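Local coordinates for protein gdp-l-fucose synthetase (Naegleria fowleri, PDB 6AQZ) that probably catalyses the NADPH-dependent epimerisation and reduction of GDP-4-keto-6-deoxy-mannose to GDP-L-fucose, as a member of the short-chain dehydrogenase/reductase superfamily with a Rossmann fold, at residues 128-134 and 158-163; 235-239 and 262-266. One frame throughout, in Å; residues are numbered along the deposited sequence.

Interaction 1: residues 128-134 and 158-163; sequences LSTCVFP and YAYAKR. With NAP (NADP nicotinamide-adenine-dinucleotide phosphate), chain G.
V132 lies over A159 on the helix that carries Y158 and K162, the YxxxK pair of the extended short-chain dehydrogenase/reductase fold. The V132 CB to A159 CB distance is 3.6 Å, and V132 CG1 also touches K162 CB, one turn further along the helix. L128 brings its CD2 branch against the backbone O of K162. The side chains of Y158 and K162 then run to the NADP ribose. The OH of Y158 receives a 2.5 Å hydrogen bond from NAP O2D, which lies at the ring edge. One ring face is met off-centre by K162 CG. The lysine chain bends at chi2 and is extended beyond, and its NZ donates to NAP O3D at 3.0 Å and to the backbone O of C127, two acceptors that fix the position of NZ. On the cofactor side, L128 O approaches NAP C6N to 3.1 Å and S129 CB comes to C5N and C6N at the rim of the nicotinamide ring. Further along the helix R163 grips the loop, while its NH1 binds G149 O. R163 NE and NH2 both donate to V132 O, each at 3.1 Å, with that oxygen only 3° out of the guanidinium plane.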
ATOM      1  N   LEU A 128      -7.591 -10.229   7.233  1.00 38.85           N
ATOM      2  CA  LEU A 128      -7.932  -9.574   5.977  1.00 35.23           C
ATOM      3  C   LEU A 128      -9.439  -9.707   5.744  1.00 42.45           C
ATOM      4  O   LEU A 128     -10.208  -9.919   6.683  1.00 52.40           O
ATOM      5  CB  LEU A 128      -7.141 -10.161   4.800  1.00 32.54           C
ATOM      6  CG  LEU A 128      -5.643 -10.373   4.986  1.00 38.55           C
ATOM      7  CD1 LEU A 128      -4.971 -10.851   3.690  1.00 33.82           C
ATOM      8  CD2 LEU A 128      -4.962  -9.172   5.548  1.00 28.12           C
ATOM      9  N   SER A 129      -9.869  -9.601   4.491  1.00 44.49           N
ATOM     10  CA  SER A 129     -11.286  -9.662   4.162  1.00 47.15           C
ATOM     11  C   SER A 129     -11.430 -10.003   2.684  1.00 52.03           C
ATOM     12  O   SER A 129     -10.561  -9.654   1.871  1.00 50.19           O
ATOM     13  CB  SER A 129     -11.976  -8.332   4.490  1.00 52.21           C
ATOM     14  OG  SER A 129     -12.482  -7.711   3.332  1.00 59.86           O
ATOM     15  N   THR A 130     -12.510 -10.725   2.340  1.00 51.39           N
ATOM     16  CA  THR A 130     -12.675 -11.109   0.942  1.00 56.79           C
ATOM     17  C   THR A 130     -13.043  -9.939   0.035  1.00 58.93           C
ATOM     18  O   THR A 130     -13.061 -10.116  -1.186  1.00 65.15           O
ATOM     19  CB  THR A 130     -13.719 -12.218   0.752  1.00 55.19           C
ATOM     20  OG1 THR A 130     -15.022 -11.734   1.083  1.00 64.83           O
ATOM     21  CG2 THR A 130     -13.389 -13.429   1.587  1.00 50.21           C
ATOM     22  N   CYS A 131     -13.347  -8.763   0.576  1.00 53.76           N
ATOM     23  CA  CYS A 131     -13.730  -7.646  -0.274  1.00 62.59           C
ATOM     24  C   CYS A 131     -12.529  -6.805  -0.716  1.00 55.56           C
ATOM     25  O   CYS A 131     -12.712  -5.793  -1.399  1.00 56.23           O
ATOM     26  CB  CYS A 131     -14.798  -6.781   0.423  1.00 80.51           C
ATOM     27  SG  CYS A 131     -14.325  -5.906   1.952  1.00 92.38           S
ATOM     28  N   VAL A 132     -11.304  -7.238  -0.402  1.00 46.09           N
ATOM     29  CA  VAL A 132     -10.096  -6.544  -0.835  1.00 45.01           C
ATOM     30  C   VAL A 132      -9.407  -7.220  -2.031  1.00 54.16           C
ATOM     31  O   VAL A 132      -8.355  -6.748  -2.484  1.00 53.86           O
ATOM     32  CB  VAL A 132      -9.112  -6.425   0.343  1.00 48.29           C
ATOM     33  CG1 VAL A 132      -9.871  -5.968   1.612  1.00 50.04           C
ATOM     34  CG2 VAL A 132      -8.354  -7.741   0.570  1.00 32.51           C
ATOM     35  N   PHE A 133      -9.992  -8.272  -2.582  1.00 51.62           N
ATOM     36  CA  PHE A 133      -9.395  -8.968  -3.693  1.00 41.19           C
ATOM     37  C   PHE A 133      -9.571  -8.152  -4.970  1.00 41.19           C
ATOM     38  O   PHE A 133     -10.402  -7.244  -5.015  1.00 39.26           O
ATOM     39  CB  PHE A 133     -10.029 -10.351  -3.837  1.00 42.24           C
ATOM     40  CG  PHE A 133      -9.410 -11.380  -2.950  1.00 49.89           C
ATOM     41  CD1 PHE A 133      -9.802 -11.510  -1.631  1.00 55.05           C
ATOM     42  CD2 PHE A 133      -8.399 -12.203  -3.429  1.00 47.17           C
ATOM     43  CE1 PHE A 133      -9.213 -12.453  -0.808  1.00 54.69           C
ATOM     44  CE2 PHE A 133      -7.811 -13.148  -2.601  1.00 50.58           C
ATOM     45  CZ  PHE A 133      -8.213 -13.271  -1.293  1.00 46.90           C
ATOM     46  N   PRO A 134      -8.786  -8.452  -6.022  1.00 40.77           N
ATOM     47  CA  PRO A 134      -8.883  -7.677  -7.267  1.00 44.06           C
ATOM     48  C   PRO A 134     -10.288  -7.670  -7.835  1.00 50.46           C
ATOM     49  O   PRO A 134     -11.011  -8.660  -7.766  1.00 57.96           O
ATOM     50  CB  PRO A 134      -7.902  -8.386  -8.217  1.00 42.49           C
ATOM     51  CG  PRO A 134      -6.904  -9.013  -7.326  1.00 40.87           C
ATOM     52  CD  PRO A 134      -7.641  -9.387  -6.049  1.00 35.34           C
ATOM     53  N   TYR A 158      -9.412   1.089   2.220  1.00 42.14           N
ATOM     54  CA  TYR A 158      -9.471  -0.026   3.148  1.00 35.08           C
ATOM     55  C   TYR A 158      -8.834  -1.267   2.527  1.00 28.83           C
ATOM     56  O   TYR A 158      -8.034  -1.955   3.168  1.00 36.38           O
ATOM     57  CB  TYR A 158     -10.934  -0.263   3.537  1.00 32.83           C
ATOM     58  CG  TYR A 158     -11.171  -1.422   4.449  1.00 42.29           C
ATOM     59  CD1 TYR A 158     -11.068  -1.263   5.821  1.00 45.68           C
ATOM     60  CD2 TYR A 158     -11.523  -2.673   3.951  1.00 46.84           C
ATOM     61  CE1 TYR A 158     -11.304  -2.311   6.685  1.00 49.08           C
ATOM     62  CE2 TYR A 158     -11.764  -3.735   4.817  1.00 51.54           C
ATOM     63  CZ  TYR A 158     -11.645  -3.538   6.185  1.00 55.41           C
ATOM     64  OH  TYR A 158     -11.870  -4.559   7.068  1.00 65.39           O
ATOM     65  N   ALA A 159      -9.132  -1.540   1.261  1.00 29.42           N
ATOM     66  CA  ALA A 159      -8.617  -2.760   0.662  1.00 35.49           C
ATOM     67  C   ALA A 159      -7.087  -2.737   0.600  1.00 41.29           C
ATOM     68  O   ALA A 159      -6.432  -3.714   0.972  1.00 46.67           O
ATOM     69  CB  ALA A 159      -9.228  -2.949  -0.727  1.00 33.57           C
ATOM     70  N   TYR A 160      -6.498  -1.609   0.173  1.00 29.11           N
ATOM     71  CA  TYR A 160      -5.041  -1.535   0.064  1.00 32.74           C
ATOM     72  C   TYR A 160      -4.369  -1.621   1.426  1.00 35.39           C
ATOM     73  O   TYR A 160      -3.322  -2.269   1.560  1.00 44.35           O
ATOM     74  CB  TYR A 160      -4.615  -0.255  -0.668  1.00 34.31           C
ATOM     75  CG  TYR A 160      -4.569  -0.411  -2.173  1.00 38.51           C
ATOM     76  CD1 TYR A 160      -3.835  -1.444  -2.768  1.00 35.87           C
ATOM     77  CD2 TYR A 160      -5.263   0.459  -2.998  1.00 39.70           C
ATOM     78  CE1 TYR A 160      -3.794  -1.578  -4.140  1.00 36.74           C
ATOM     79  CE2 TYR A 160      -5.218   0.334  -4.362  1.00 36.72           C
ATOM     80  CZ  TYR A 160      -4.489  -0.681  -4.931  1.00 38.48           C
ATOM     81  OH  TYR A 160      -4.480  -0.797  -6.309  1.00 48.27           O
ATOM     82  N   ALA A 161      -4.961  -1.000   2.449  1.00 30.29           N
ATOM     83  CA  ALA A 161      -4.421  -1.143   3.800  1.00 34.99           C
ATOM     84  C   ALA A 161      -4.371  -2.611   4.228  1.00 34.09           C
ATOM     85  O   ALA A 161      -3.391  -3.054   4.847  1.00 34.47           O
ATOM     86  CB  ALA A 161      -5.248  -0.316   4.783  1.00 34.16           C
ATOM     87  N   LYS A 162      -5.403  -3.391   3.882  1.00 31.74           N
ATOM     88  CA  LYS A 162      -5.372  -4.821   4.198  1.00 30.09           C
ATOM     89  C   LYS A 162      -4.278  -5.537   3.407  1.00 35.46           C
ATOM     90  O   LYS A 162      -3.558  -6.388   3.951  1.00 40.22           O
ATOM     91  CB  LYS A 162      -6.740  -5.468   3.939  1.00 29.51           C
ATOM     92  CG  LYS A 162      -7.808  -5.079   4.905  1.00 29.64           C
ATOM     93  CD  LYS A 162      -7.405  -5.383   6.327  1.00 31.51           C
ATOM     94  CE  LYS A 162      -8.619  -5.513   7.304  1.00 29.47           C
ATOM     95  NZ  LYS A 162      -8.035  -5.691   8.714  1.00 31.05           N
ATOM     96  N   ARG A 163      -4.136  -5.201   2.124  1.00 31.87           N
ATOM     97  CA  ARG A 163      -3.054  -5.772   1.323  1.00 41.51           C
ATOM     98  C   ARG A 163      -1.680  -5.486   1.919  1.00 38.39           C
ATOM     99  O   ARG A 163      -0.805  -6.367   1.926  1.00 39.23           O
ATOM    100  CB  ARG A 163      -3.121  -5.249  -0.116  1.00 37.98           C
ATOM    101  CG  ARG A 163      -4.391  -5.668  -0.797  1.00 38.08           C
ATOM    102  CD  ARG A 163      -4.256  -5.437  -2.230  1.00 36.65           C
ATOM    103  NE  ARG A 163      -5.448  -5.815  -2.965  1.00 41.22           N
ATOM    104  CZ  ARG A 163      -5.481  -5.872  -4.287  1.00 45.36           C
ATOM    105  NH1 ARG A 163      -4.363  -5.599  -4.963  1.00 40.96           N
ATOM    106  NH2 ARG A 163      -6.601  -6.206  -4.921  1.00 45.00           N
TER
HETATM  107  PA  NAP G 401     -15.885  -4.727  14.822  1.00 43.59           P
HETATM  108  O1A NAP G 401     -16.235  -3.409  14.201  1.00 45.52           O
HETATM  109  O2A NAP G 401     -16.948  -5.671  15.318  1.00 46.25           O
HETATM  110  O5B NAP G 401     -14.816  -4.532  16.066  1.00 42.91           O
HETATM  111  C5B NAP G 401     -13.657  -3.998  15.528  1.00 44.44           C
HETATM  112  C4B NAP G 401     -12.639  -3.894  16.696  1.00 48.12           C
HETATM  113  O4B NAP G 401     -11.566  -2.974  16.375  1.00 47.41           O
HETATM  114  C3B NAP G 401     -13.331  -3.425  18.040  1.00 38.76           C
HETATM  115  O3B NAP G 401     -12.755  -4.092  19.131  1.00 38.01           O
HETATM  116  C2B NAP G 401     -12.851  -1.970  18.140  1.00 42.65           C
HETATM  117  O2B NAP G 401     -12.657  -1.543  19.389  1.00 43.89           O
HETATM  118  C1B NAP G 401     -11.395  -2.180  17.542  1.00 44.66           C
HETATM  119  N9A NAP G 401     -10.772  -0.914  17.175  1.00 38.77           N
HETATM  120  C8A NAP G 401     -11.119  -0.078  16.133  1.00 40.46           C
HETATM  121  N7A NAP G 401     -10.338   1.024  16.052  1.00 42.81           N
HETATM  122  C5A NAP G 401      -9.454   0.890  17.109  1.00 34.38           C
HETATM  123  C6A NAP G 401      -8.416   1.707  17.547  1.00 40.82           C
HETATM  124  N6A NAP G 401      -8.120   2.891  16.872  1.00 44.83           N
HETATM  125  N1A NAP G 401      -7.650   1.358  18.611  1.00 43.61           N
HETATM  126  C2A NAP G 401      -8.002   0.176  19.198  1.00 47.70           C
HETATM  127  N3A NAP G 401      -8.979  -0.707  18.898  1.00 41.53           N
HETATM  128  C4A NAP G 401      -9.699  -0.318  17.820  1.00 34.16           C
HETATM  129  O3  NAP G 401     -15.031  -5.398  13.554  1.00 46.07           O
HETATM  130  PN  NAP G 401     -15.170  -6.981  13.456  1.00 46.23           P
HETATM  131  O1N NAP G 401     -14.806  -7.698  14.699  1.00 45.12           O
HETATM  132  O2N NAP G 401     -16.300  -7.425  12.555  1.00 46.93           O
HETATM  133  O5D NAP G 401     -13.831  -7.420  12.418  1.00 54.00           O
HETATM  134  C5D NAP G 401     -12.622  -7.406  13.065  1.00 44.12           C
HETATM  135  C4D NAP G 401     -11.647  -7.901  12.022  1.00 52.03           C
HETATM  136  O4D NAP G 401     -12.338  -8.853  11.194  1.00 45.40           O
HETATM  137  C3D NAP G 401     -11.272  -6.666  11.070  1.00 58.51           C
HETATM  138  O3D NAP G 401      -9.918  -6.706  10.777  1.00 51.91           O
HETATM  139  C2D NAP G 401     -12.146  -6.913   9.821  1.00 57.91           C
HETATM  140  O2D NAP G 401     -11.557  -6.538   8.637  1.00 58.93           O
HETATM  141  C1D NAP G 401     -12.222  -8.468   9.829  1.00 49.92           C
HETATM  142  N1N NAP G 401     -13.377  -8.934   9.009  1.00 55.58           N
HETATM  143  C2N NAP G 401     -14.699  -8.809   9.442  1.00 48.01           C
HETATM  144  C3N NAP G 401     -15.740  -9.221   8.635  1.00 51.45           C
HETATM  145  C7N NAP G 401     -17.152  -9.068   9.111  1.00 47.96           C
HETATM  146  O7N NAP G 401     -18.134  -9.333   8.397  1.00 42.82           O
HETATM  147  N7N NAP G 401     -17.387  -8.598  10.408  1.00 40.82           N
HETATM  148  C4N NAP G 401     -15.521  -9.800   7.290  1.00 56.85           C
HETATM  149  C5N NAP G 401     -14.079  -9.878   6.905  1.00 58.35           C
HETATM  150  C6N NAP G 401     -13.107  -9.475   7.726  1.00 59.32           C
HETATM  151  P2B NAP G 401     -14.107  -0.753  20.235  1.00 50.14           P
HETATM  152  O1X NAP G 401     -14.994  -1.952  20.370  1.00 51.94           O
HETATM  153  O2X NAP G 401     -13.419  -0.255  21.507  1.00 55.56           O
HETATM  154  O3X NAP G 401     -14.482   0.271  19.204  1.00 51.97           O

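Interaction 2: residues 235-239 and 262-266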
ATOM      1  N   ARG A 235     -24.773 -15.330  -1.240  1.00 66.64           N
ATOM      2  CA  ARG A 235     -23.643 -14.942  -0.413  1.00 61.43           C
ATOM      3  C   ARG A 235     -23.246 -16.090   0.498  1.00 56.63           C
ATOM      4  O   ARG A 235     -24.063 -16.943   0.835  1.00 56.64           O
ATOM      5  CB  ARG A 235     -23.964 -13.712   0.452  1.00 61.99           C
ATOM      6  CG  ARG A 235     -24.174 -12.429  -0.330  1.00 65.43           C
ATOM      7  CD  ARG A 235     -22.981 -12.095  -1.229  1.00 65.08           C
ATOM      8  NE  ARG A 235     -23.243 -10.876  -1.992  1.00 66.61           N
ATOM      9  CZ  ARG A 235     -23.596 -10.846  -3.272  1.00 69.72           C
ATOM     10  NH1 ARG A 235     -23.714 -11.969  -3.968  1.00 71.85           N
ATOM     11  NH2 ARG A 235     -23.815  -9.681  -3.864  1.00 72.72           N
ATOM     12  N   GLN A 236     -21.979 -16.092   0.891  1.00 59.67           N
ATOM     13  CA  GLN A 236     -21.448 -17.008   1.890  1.00 60.03           C
ATOM     14  C   GLN A 236     -21.415 -16.294   3.239  1.00 61.36           C
ATOM     15  O   GLN A 236     -20.886 -15.183   3.335  1.00 66.66           O
ATOM     16  CB  GLN A 236     -20.050 -17.467   1.485  1.00 61.77           C
ATOM     17  CG  GLN A 236     -20.022 -18.603   0.477  1.00 67.73           C
ATOM     18  CD  GLN A 236     -18.758 -18.607  -0.387  1.00 73.24           C
ATOM     19  OE1 GLN A 236     -18.232 -17.554  -0.761  1.00 73.61           O
ATOM     20  NE2 GLN A 236     -18.239 -19.796  -0.657  1.00 74.07           N
ATOM     21  N   PHE A 237     -21.997 -16.914   4.268  1.00 56.01           N
ATOM     22  CA  PHE A 237     -22.107 -16.322   5.605  1.00 49.69           C
ATOM     23  C   PHE A 237     -21.482 -17.253   6.628  1.00 52.04           C
ATOM     24  O   PHE A 237     -21.854 -18.430   6.703  1.00 62.54           O
ATOM     25  CB  PHE A 237     -23.567 -16.048   6.006  1.00 41.76           C
ATOM     26  CG  PHE A 237     -24.244 -14.981   5.175  1.00 50.46           C
ATOM     27  CD1 PHE A 237     -24.018 -13.634   5.430  1.00 47.54           C
ATOM     28  CD2 PHE A 237     -25.089 -15.329   4.127  1.00 55.06           C
ATOM     29  CE1 PHE A 237     -24.630 -12.658   4.679  1.00 45.67           C
ATOM     30  CE2 PHE A 237     -25.705 -14.363   3.367  1.00 54.02           C
ATOM     31  CZ  PHE A 237     -25.471 -13.022   3.635  1.00 51.79           C
ATOM     32  N   LEU A 238     -20.563 -16.725   7.438  1.00 46.58           N
ATOM     33  CA  LEU A 238     -19.832 -17.536   8.408  1.00 48.23           C
ATOM     34  C   LEU A 238     -20.171 -17.081   9.815  1.00 52.10           C
ATOM     35  O   LEU A 238     -19.953 -15.915  10.159  1.00 45.56           O
ATOM     36  CB  LEU A 238     -18.318 -17.465   8.170  1.00 50.16           C
ATOM     37  CG  LEU A 238     -17.454 -18.360   9.062  1.00 46.17           C
ATOM     38  CD1 LEU A 238     -17.861 -19.840   8.879  1.00 45.88           C
ATOM     39  CD2 LEU A 238     -15.974 -18.149   8.743  1.00 38.06           C
ATOM     40  N   TYR A 239     -20.702 -18.005  10.621  1.00 54.31           N
ATOM     41  CA  TYR A 239     -20.989 -17.732  12.026  1.00 50.06           C
ATOM     42  C   TYR A 239     -19.716 -17.369  12.772  1.00 47.60           C
ATOM     43  O   TYR A 239     -18.717 -18.091  12.707  1.00 54.53           O
ATOM     44  CB  TYR A 239     -21.641 -18.964  12.670  1.00 49.86           C
ATOM     45  CG  TYR A 239     -22.214 -18.770  14.059  1.00 47.34           C
ATOM     46  CD1 TYR A 239     -22.710 -17.537  14.470  1.00 48.57           C
ATOM     47  CD2 TYR A 239     -22.300 -19.843  14.948  1.00 56.00           C
ATOM     48  CE1 TYR A 239     -23.253 -17.370  15.736  1.00 50.27           C
ATOM     49  CE2 TYR A 239     -22.850 -19.693  16.221  1.00 58.40           C
ATOM     50  CZ  TYR A 239     -23.326 -18.453  16.611  1.00 56.26           C
ATOM     51  OH  TYR A 239     -23.863 -18.281  17.865  1.00 55.21           O
ATOM     52  N   LEU A 262     -11.277 -18.129   5.511  1.00 43.34           N
ATOM     53  CA  LEU A 262     -12.262 -18.694   6.430  1.00 41.55           C
ATOM     54  C   LEU A 262     -13.630 -18.418   5.825  1.00 39.71           C
ATOM     55  O   LEU A 262     -14.132 -17.293   5.898  1.00 40.46           O
ATOM     56  CB  LEU A 262     -12.124 -18.065   7.806  1.00 43.36           C
ATOM     57  CG  LEU A 262     -10.743 -18.008   8.476  1.00 42.02           C
ATOM     58  CD1 LEU A 262     -10.865 -17.499   9.931  1.00 43.01           C
ATOM     59  CD2 LEU A 262     -10.035 -19.344   8.417  1.00 33.68           C
ATOM     60  N   CYS A 263     -14.236 -19.437   5.226  1.00 38.82           N
ATOM     61  CA  CYS A 263     -15.556 -19.277   4.635  1.00 47.50           C
ATOM     62  C   CYS A 263     -16.213 -20.645   4.546  1.00 51.92           C
ATOM     63  O   CYS A 263     -15.666 -21.660   4.983  1.00 52.68           O
ATOM     64  CB  CYS A 263     -15.501 -18.615   3.262  1.00 56.31           C
ATOM     65  SG  CYS A 263     -14.728 -19.626   2.012  1.00 56.87           S
ATOM     66  N   VAL A 264     -17.426 -20.655   4.016  1.00 59.06           N
ATOM     67  CA  VAL A 264     -18.181 -21.868   3.858  1.00 64.14           C
ATOM     68  C   VAL A 264     -18.044 -22.324   2.414  1.00 68.41           C
ATOM     69  O   VAL A 264     -17.591 -21.582   1.547  1.00 74.32           O
ATOM     70  CB  VAL A 264     -19.660 -21.667   4.245  1.00 64.95           C
ATOM     71  CG1 VAL A 264     -19.769 -21.161   5.670  1.00 60.93           C
ATOM     72  CG2 VAL A 264     -20.304 -20.690   3.290  1.00 70.22           C
ATOM     73  N   SER A 265     -18.443 -23.564   2.149  1.00 67.05           N
ATOM     74  CA  SER A 265     -18.386 -24.099   0.799  1.00 61.56           C
ATOM     75  C   SER A 265     -19.387 -23.374  -0.095  1.00 61.94           C
ATOM     76  O   SER A 265     -20.279 -22.654   0.374  1.00 66.60           O
ATOM     77  CB  SER A 265     -18.685 -25.596   0.798  1.00 67.76           C
ATOM     78  OG  SER A 265     -20.070 -25.824   1.004  1.00 76.57           O
ATOM     79  N   GLU A 266     -19.235 -23.572  -1.401  1.00 57.89           N
ATOM     80  CA  GLU A 266     -20.179 -22.972  -2.334  1.00 63.39           C
ATOM     81  C   GLU A 266     -21.577 -23.534  -2.137  1.00 68.50           C
ATOM     82  O   GLU A 266     -22.560 -22.814  -2.332  1.00 72.65           O
ATOM     83  CB  GLU A 266     -19.714 -23.163  -3.777  1.00 66.08           C
ATOM     84  CG  GLU A 266     -20.553 -22.416  -4.812  1.00 70.45           C
ATOM     85  CD  GLU A 266     -19.894 -22.387  -6.189  1.00 83.12           C
ATOM     86  OE1 GLU A 266     -18.650 -22.551  -6.263  1.00 87.67           O
ATOM     87  OE2 GLU A 266     -20.614 -22.202  -7.196  1.00 86.90           O
TER
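Q236 lies alongside V264, the two side chains antiparallel, with Q236 CG 3.5 Å from V264 CG2. The second methyl of this valine, CG1, lies 3.6 Å from the backbone O of F237 and 4.0 Å from L238 CD1, so the V264 side chain spans three successive residues of the strand. With CG turned away from the backbone N (chi1 -176°), L238 reaches segment 262-266 and divides its methyls between two neighbours: CD1 goes to V264, while CD2 approaches L262 O to 3.5 Å and also meets L262 CB. At the other end, the Q236 chain, extended beyond CG, places NE2 2.9 Å from V264 O. This nitrogen is hydrogen-bonded to S304 O, which holds the amide from outside the pair. Behind the apolar contact, L238 and L262 both pack on M246 of helix 240-253. No backbone ladder joins the two segments; L238 bonds instead to N192 and F194, and L262 to I189 and T191. Strand 184-194 thus pairs in parallel with both 234-239 and 260-262, and the contact joins the first to the loop that follows the second. Strand 234-239, helix 240-253 and strand 260-262 form a beta-alpha-beta crossover of the Rossmann-type fold, with the contact at its strand ends.

Overall arrangement
Both contacts are largely buried and flank strand 184-194, whose parallel neighbours include 123-127, 234-239 and 260-262. L128 at the start of interaction 1 bonds through its backbone to V188 of that strand, and interaction 2 leans on the same strand further along. Their centres are about 17 Å apart and their nearest atoms about 6 Å, without touching. Interaction 1 joins a loop to a helix beside the cofactor and is rich in polar bonds, to the ribose and within the protein. Interaction 2 is chiefly apolar, joins a strand to a loop, and stands farther from NADP, with the F237 side chain about 8 Å away. Its exposed end is E266, salt-bridged to K301.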